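Local structure of purine nucleoside phosphorylase (Schistosoma mansoni, 5KO5) at residues Gln173-Ala176 against Leu177-Gln181; Ile228-His232 against Cys233-Val237. The protein probably catalyses the reversible phosphorolysis of purine nucleosides to the free base and ribose 1-phosphate, and binds cytosine in this crystal. All blocks are in the same frame, centred on the assembly; numbering follows the deposited sequence.

How the contacts relate
Both contacts are local and lie within the Phosphorylase superfamily range, contact 1 (173-181) coming first along the chain and contact 2 (228-237) later. Their centres lie 21 Å apart and they do not touch, with about 6 Å between nearest atoms. Contact 1 is a run of turns in helix 170-182, which packs on strands 131-139 and 189-196 of the mixed sheet and on helix 259-283. Contact 2 joins the end of helix 224-232 to strand 236-246 of that sheet. That strand pairs with 131-139, on which helix 170-182 rests, and runs on to N245 in the cytosine pocket. The sheet therefore connects a peripheral helix with a buried helix-to-strand turn.

Contact 1: Gln173-Ala176 against Leu177-Gln181; sequences QQLA and LKIAQ
L177 takes up the carbonyl of Q173 through its backbone N, with 3.0 Å between L177 N and Q173 O and an N-H...O angle of 166°. Its own CB lies alongside that same oxygen, while the rest of the side chain packs on V189 of strand 189-196. One residue on, K178 N bonds to Q174 O at 2.9 Å. K178 CB lies 3.4 Å from Q174 O; beyond it the chain, with CG anti to the backbone N, bends at chi2 and chi3, and the ammonium end departs.

I179 makes the one apolar contact between side chains here. I179 N holds L175 O at 3.0 Å, and I179 CG1, anti to the carbonyl carbon (chi1 -69°), runs back over L175 O at 3.5 Å. This carries I179 CD1 to L175 CD1, 3.8 Å from methyl to methyl, with the two side chains crossing at a slant. Beyond the pair, I179 also packs on W276 and I280 of helix 259-283.

A180 N closes the series on A176 O at 3.1 Å, and W276 NE1 gives this buried oxygen a second hydrogen bond. Four successive i+4 to i bonds mark a regular alpha-helix, along which L175 and I179 pack one turn apart, here a helix set against the mixed sheet of this phosphorylase fold.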
ATOM      1  N   GLN A 173      27.047   9.541   7.514  1.00 20.89           N
ATOM      2  CA  GLN A 173      27.300   9.509   6.075  1.00 18.42           C
ATOM      3  C   GLN A 173      28.646  10.145   5.752  1.00 19.21           C
ATOM      4  O   GLN A 173      29.410   9.619   4.935  1.00 21.41           O
ATOM      5  CB  GLN A 173      26.192  10.248   5.326  1.00 19.15           C
ATOM      6  CG  GLN A 173      24.823   9.589   5.377  1.00 20.07           C
ATOM      7  CD  GLN A 173      23.762  10.464   4.740  1.00 22.72           C
ATOM      8  OE1 GLN A 173      23.899  10.887   3.590  1.00 27.55           O
ATOM      9  NE2 GLN A 173      22.707  10.760   5.488  1.00 22.82           N
ATOM     10  N   GLN A 174      28.959  11.271   6.402  1.00 21.82           N
ATOM     11  CA  GLN A 174      30.225  11.949   6.144  1.00 22.45           C
ATOM     12  C   GLN A 174      31.410  11.092   6.572  1.00 27.60           C
ATOM     13  O   GLN A 174      32.422  11.034   5.866  1.00 26.54           O
ATOM     14  CB  GLN A 174      30.234  13.298   6.857  1.00 26.36           C
ATOM     15  CG  GLN A 174      29.206  14.276   6.316  1.00 31.85           C
ATOM     16  CD  GLN A 174      29.083  15.539   7.152  1.00 46.36           C
ATOM     17  OE1 GLN A 174      29.928  15.824   8.001  1.00 49.80           O
ATOM     18  NE2 GLN A 174      28.021  16.300   6.916  1.00 51.99           N
ATOM     19  N   LEU A 175      31.296  10.409   7.717  1.00 23.01           N
ATOM     20  CA  LEU A 175      32.372   9.526   8.163  1.00 25.84           C
ATOM     21  C   LEU A 175      32.567   8.360   7.201  1.00 23.67           C
ATOM     22  O   LEU A 175      33.705   8.004   6.869  1.00 24.08           O
ATOM     23  CB  LEU A 175      32.099   9.030   9.584  1.00 28.30           C
ATOM     24  CG  LEU A 175      33.059   7.988  10.170  1.00 28.52           C
ATOM     25  CD1 LEU A 175      34.500   8.497  10.199  1.00 28.69           C
ATOM     26  CD2 LEU A 175      32.607   7.572  11.560  1.00 32.16           C
ATOM     27  N   ALA A 176      31.471   7.743   6.752  1.00 20.22           N
ATOM     28  CA  ALA A 176      31.582   6.642   5.799  1.00 17.51           C
ATOM     29  C   ALA A 176      32.291   7.087   4.525  1.00 20.53           C
ATOM     30  O   ALA A 176      33.184   6.387   4.024  1.00 22.83           O
ATOM     31  CB  ALA A 176      30.198   6.066   5.485  1.00 19.69           C
ATOM     32  N   LEU A 177      31.915   8.254   3.992  1.00 22.43           N
ATOM     33  CA  LEU A 177      32.575   8.763   2.795  1.00 22.77           C
ATOM     34  C   LEU A 177      34.044   9.052   3.060  1.00 24.07           C
ATOM     35  O   LEU A 177      34.901   8.744   2.225  1.00 24.71           O
ATOM     36  CB  LEU A 177      31.874  10.022   2.280  1.00 23.11           C
ATOM     37  CG  LEU A 177      32.519  10.638   1.031  1.00 27.83           C
ATOM     38  CD1 LEU A 177      32.455   9.657  -0.140  1.00 29.13           C
ATOM     39  CD2 LEU A 177      31.892  11.981   0.657  1.00 28.80           C
ATOM     40  N   LYS A 178      34.355   9.636   4.222  1.00 23.46           N
ATOM     41  CA  LYS A 178      35.740   9.970   4.539  1.00 24.05           C
ATOM     42  C   LYS A 178      36.621   8.728   4.537  1.00 26.92           C
ATOM     43  O   LYS A 178      37.745   8.753   4.019  1.00 29.99           O
ATOM     44  CB  LYS A 178      35.813  10.666   5.898  1.00 25.13           C
ATOM     45  CG  LYS A 178      37.224  11.055   6.309  1.00 30.33           C
ATOM     46  CD  LYS A 178      37.474  12.520   6.040  1.00 51.66           C
ATOM     47  CE  LYS A 178      36.808  13.388   7.090  1.00 59.04           C
ATOM     48  NZ  LYS A 178      36.988  14.837   6.800  1.00 62.32           N
ATOM     49  N   ILE A 179      36.125   7.630   5.110  1.00 25.03           N
ATOM     50  CA  ILE A 179      36.898   6.393   5.146  1.00 26.17           C
ATOM     51  C   ILE A 179      37.080   5.825   3.742  1.00 23.22           C
ATOM     52  O   ILE A 179      38.139   5.279   3.413  1.00 26.94           O
ATOM     53  CB  ILE A 179      36.249   5.390   6.118  1.00 24.55           C
ATOM     54  CG1 ILE A 179      36.394   5.898   7.557  1.00 26.38           C
ATOM     55  CG2 ILE A 179      36.874   4.006   5.968  1.00 25.26           C
ATOM     56  CD1 ILE A 179      35.495   5.198   8.552  1.00 26.30           C
ATOM     57  N   ALA A 180      36.059   5.953   2.889  1.00 25.09           N
ATOM     58  CA  ALA A 180      36.210   5.512   1.505  1.00 23.09           C
ATOM     59  C   ALA A 180      37.290   6.314   0.791  1.00 24.66           C
ATOM     60  O   ALA A 180      38.077   5.757   0.017  1.00 26.23           O
ATOM     61  CB  ALA A 180      34.882   5.629   0.763  1.00 22.17           C
ATOM     62  N   GLN A 181      37.348   7.624   1.048  1.00 25.97           N
ATOM     63  CA  GLN A 181      38.383   8.455   0.438  1.00 26.35           C
ATOM     64  C   GLN A 181      39.767   8.052   0.927  1.00 27.84           C
ATOM     65  O   GLN A 181      40.723   8.005   0.142  1.00 31.22           O
ATOM     66  CB  GLN A 181      38.115   9.927   0.749  1.00 27.44           C
ATOM     67  CG  GLN A 181      36.798  10.445   0.188  1.00 28.72           C
ATOM     68  CD  GLN A 181      36.404  11.787   0.771  1.00 32.42           C
ATOM     69  OE1 GLN A 181      36.907  12.193   1.822  1.00 31.11           O
ATOM     70  NE2 GLN A 181      35.505  12.487   0.089  1.00 33.38           N
TER

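Contact 2: Ile228-His232 against Cys233-Val237; sequences IIACH and CGIKV
A230 and I235 meet where helix 224-232 ends, and backbone hydrogen bonds make the turn. I235 N reaches back to A230 O at 2.9 Å, its donor 41° above the carbonyl plane, and G234 N binds C231 O at 3.2 Å from still further out of plane. C233 N keeps the last helical bond, to I229 O at 3.2 Å, and makes a weak one to A230 O, which thus serves two donors.

The nested pair, with the I235 N to A230 O bond enclosing G234 N to C231 O, defines a Schellman motif with G234 as C-prime residue. G234 has positive phi, where a CB would press on the carbonyl O of C233; the chain then turns into strand 236-246.

Apolar contacts gather on the methyl of A230. V237 CG2 approaches A230 CB to 3.7 Å, and I235 CB comes alongside the same methyl at 3.9 Å. In V237, CG1 stands anti to the backbone N (chi1 174°), which leaves CG2 beside that N as the branch that makes this touch. L113 of strand 112-121 packs on both A230 and I235.

Polar and sulfur groups lie around the turn. With chi1 of 71°, C233 SG sits between its own backbone N and carbonyl carbon and is carried back over the last helical turn, where C233 SG lies 3.5 Å from I229 O. The H232 ring lies obliquely to C233 N, and its NE2 is hydrogen-bonded to N153 OD1.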
ATOM      1  N   ILE A 228      12.865   3.185  10.525  1.00 11.86           N
ATOM      2  CA  ILE A 228      11.780   3.894  11.190  1.00 10.74           C
ATOM      3  C   ILE A 228      11.702   3.501  12.657  1.00 11.70           C
ATOM      4  O   ILE A 228      11.535   4.360  13.526  1.00 12.01           O
ATOM      5  CB  ILE A 228      10.466   3.662  10.433  1.00 11.73           C
ATOM      6  CG1 ILE A 228      10.510   4.452   9.124  1.00 11.36           C
ATOM      7  CG2 ILE A 228       9.247   4.048  11.282  1.00 12.24           C
ATOM      8  CD1 ILE A 228       9.343   4.162   8.164  1.00 12.95           C
ATOM      9  N   ILE A 229      11.839   2.207  12.964  1.00 11.46           N
ATOM     10  CA  ILE A 229      11.796   1.797  14.368  1.00 11.64           C
ATOM     11  C   ILE A 229      12.966   2.403  15.129  1.00 11.85           C
ATOM     12  O   ILE A 229      12.804   2.888  16.256  1.00 12.29           O
ATOM     13  CB  ILE A 229      11.742   0.259  14.494  1.00 11.40           C
ATOM     14  CG1 ILE A 229      10.473  -0.295  13.835  1.00 11.85           C
ATOM     15  CG2 ILE A 229      11.802  -0.144  15.976  1.00 12.52           C
ATOM     16  CD1 ILE A 229       9.154   0.316  14.353  1.00 12.38           C
ATOM     17  N   ALA A 230      14.154   2.410  14.517  1.00 12.78           N
ATOM     18  CA  ALA A 230      15.322   3.016  15.153  1.00 11.89           C
ATOM     19  C   ALA A 230      15.107   4.511  15.379  1.00 13.69           C
ATOM     20  O   ALA A 230      15.344   5.025  16.483  1.00 13.37           O
ATOM     21  CB  ALA A 230      16.561   2.773  14.291  1.00 14.33           C
ATOM     22  N   CYS A 231      14.649   5.221  14.341  1.00 12.55           N
ATOM     23  CA  CYS A 231      14.415   6.656  14.458  1.00 13.39           C
ATOM     24  C   CYS A 231      13.385   6.949  15.542  1.00 12.93           C
ATOM     25  O   CYS A 231      13.544   7.887  16.334  1.00 16.74           O
ATOM     26  CB  CYS A 231      13.946   7.188  13.103  1.00 13.18           C
ATOM     27  SG  CYS A 231      13.618   8.966  13.059  1.00 21.18           S
ATOM     28  N   HIS A 232      12.335   6.131  15.608  1.00 12.92           N
ATOM     29  CA  HIS A 232      11.287   6.321  16.601  1.00 14.12           C
ATOM     30  C   HIS A 232      11.851   6.283  18.021  1.00 13.52           C
ATOM     31  O   HIS A 232      11.427   7.064  18.881  1.00 15.79           O
ATOM     32  CB  HIS A 232      10.218   5.249  16.365  1.00 14.70           C
ATOM     33  CG  HIS A 232       9.099   5.257  17.351  1.00 14.18           C
ATOM     34  ND1 HIS A 232       9.052   4.393  18.424  1.00 13.96           N
ATOM     35  CD2 HIS A 232       7.959   5.986  17.401  1.00 13.61           C
ATOM     36  CE1 HIS A 232       7.937   4.603  19.102  1.00 14.18           C
ATOM     37  NE2 HIS A 232       7.260   5.570  18.509  1.00 13.84           N
ATOM     38  N   CYS A 233      12.824   5.402  18.282  1.00 13.27           N
ATOM     39  CA  CYS A 233      13.371   5.270  19.629  1.00 16.41           C
ATOM     40  C   CYS A 233      14.730   5.952  19.804  1.00 16.18           C
ATOM     41  O   CYS A 233      15.426   5.689  20.793  1.00 18.62           O
ATOM     42  CB  CYS A 233      13.396   3.805  20.079  1.00 16.71           C
ATOM     43  SG  CYS A 233      14.617   2.742  19.267  1.00 16.55           S
ATOM     44  N   GLY A 234      15.113   6.838  18.886  1.00 15.60           N
ATOM     45  CA  GLY A 234      16.291   7.668  19.086  1.00 16.47           C
ATOM     46  C   GLY A 234      17.628   7.053  18.722  1.00 16.58           C
ATOM     47  O   GLY A 234      18.667   7.573  19.149  1.00 20.16           O
ATOM     48  N   ILE A 235      17.645   5.968  17.957  1.00 16.11           N
ATOM     49  CA  ILE A 235      18.876   5.341  17.494  1.00 15.65           C
ATOM     50  C   ILE A 235      19.254   5.968  16.158  1.00 15.08           C
ATOM     51  O   ILE A 235      18.427   6.043  15.238  1.00 17.05           O
ATOM     52  CB  ILE A 235      18.684   3.818  17.364  1.00 15.44           C
ATOM     53  CG1 ILE A 235      18.490   3.181  18.743  1.00 15.48           C
ATOM     54  CG2 ILE A 235      19.866   3.173  16.637  1.00 16.56           C
ATOM     55  CD1 ILE A 235      18.177   1.706  18.686  1.00 18.35           C
ATOM     56  N   LYS A 236      20.499   6.426  16.049  1.00 15.80           N
ATOM     57  CA  LYS A 236      20.995   6.990  14.799  1.00 16.96           C
ATOM     58  C   LYS A 236      21.296   5.861  13.823  1.00 17.23           C
ATOM     59  O   LYS A 236      21.657   4.756  14.226  1.00 18.17           O
ATOM     60  CB  LYS A 236      22.267   7.802  15.063  1.00 18.48           C
ATOM     61  CG  LYS A 236      22.049   9.013  15.952  1.00 19.72           C
ATOM     62  CD  LYS A 236      23.352   9.795  16.107  1.00 27.00           C
ATOM     63  CE  LYS A 236      23.182  10.983  17.031  1.00 51.00           C
ATOM     64  NZ  LYS A 236      22.867  10.549  18.419  1.00 65.60           N
ATOM     65  N   VAL A 237      21.160   6.147  12.530  1.00 16.00           N
ATOM     66  CA  VAL A 237      21.251   5.115  11.503  1.00 13.96           C
ATOM     67  C   VAL A 237      22.212   5.539  10.403  1.00 14.33           C
ATOM     68  O   VAL A 237      22.187   6.690   9.955  1.00 18.27           O
ATOM     69  CB  VAL A 237      19.873   4.811  10.878  1.00 14.90           C
ATOM     70  CG1 VAL A 237      20.030   3.834   9.711  1.00 19.37           C
ATOM     71  CG2 VAL A 237      18.926   4.243  11.909  1.00 17.23           C
TER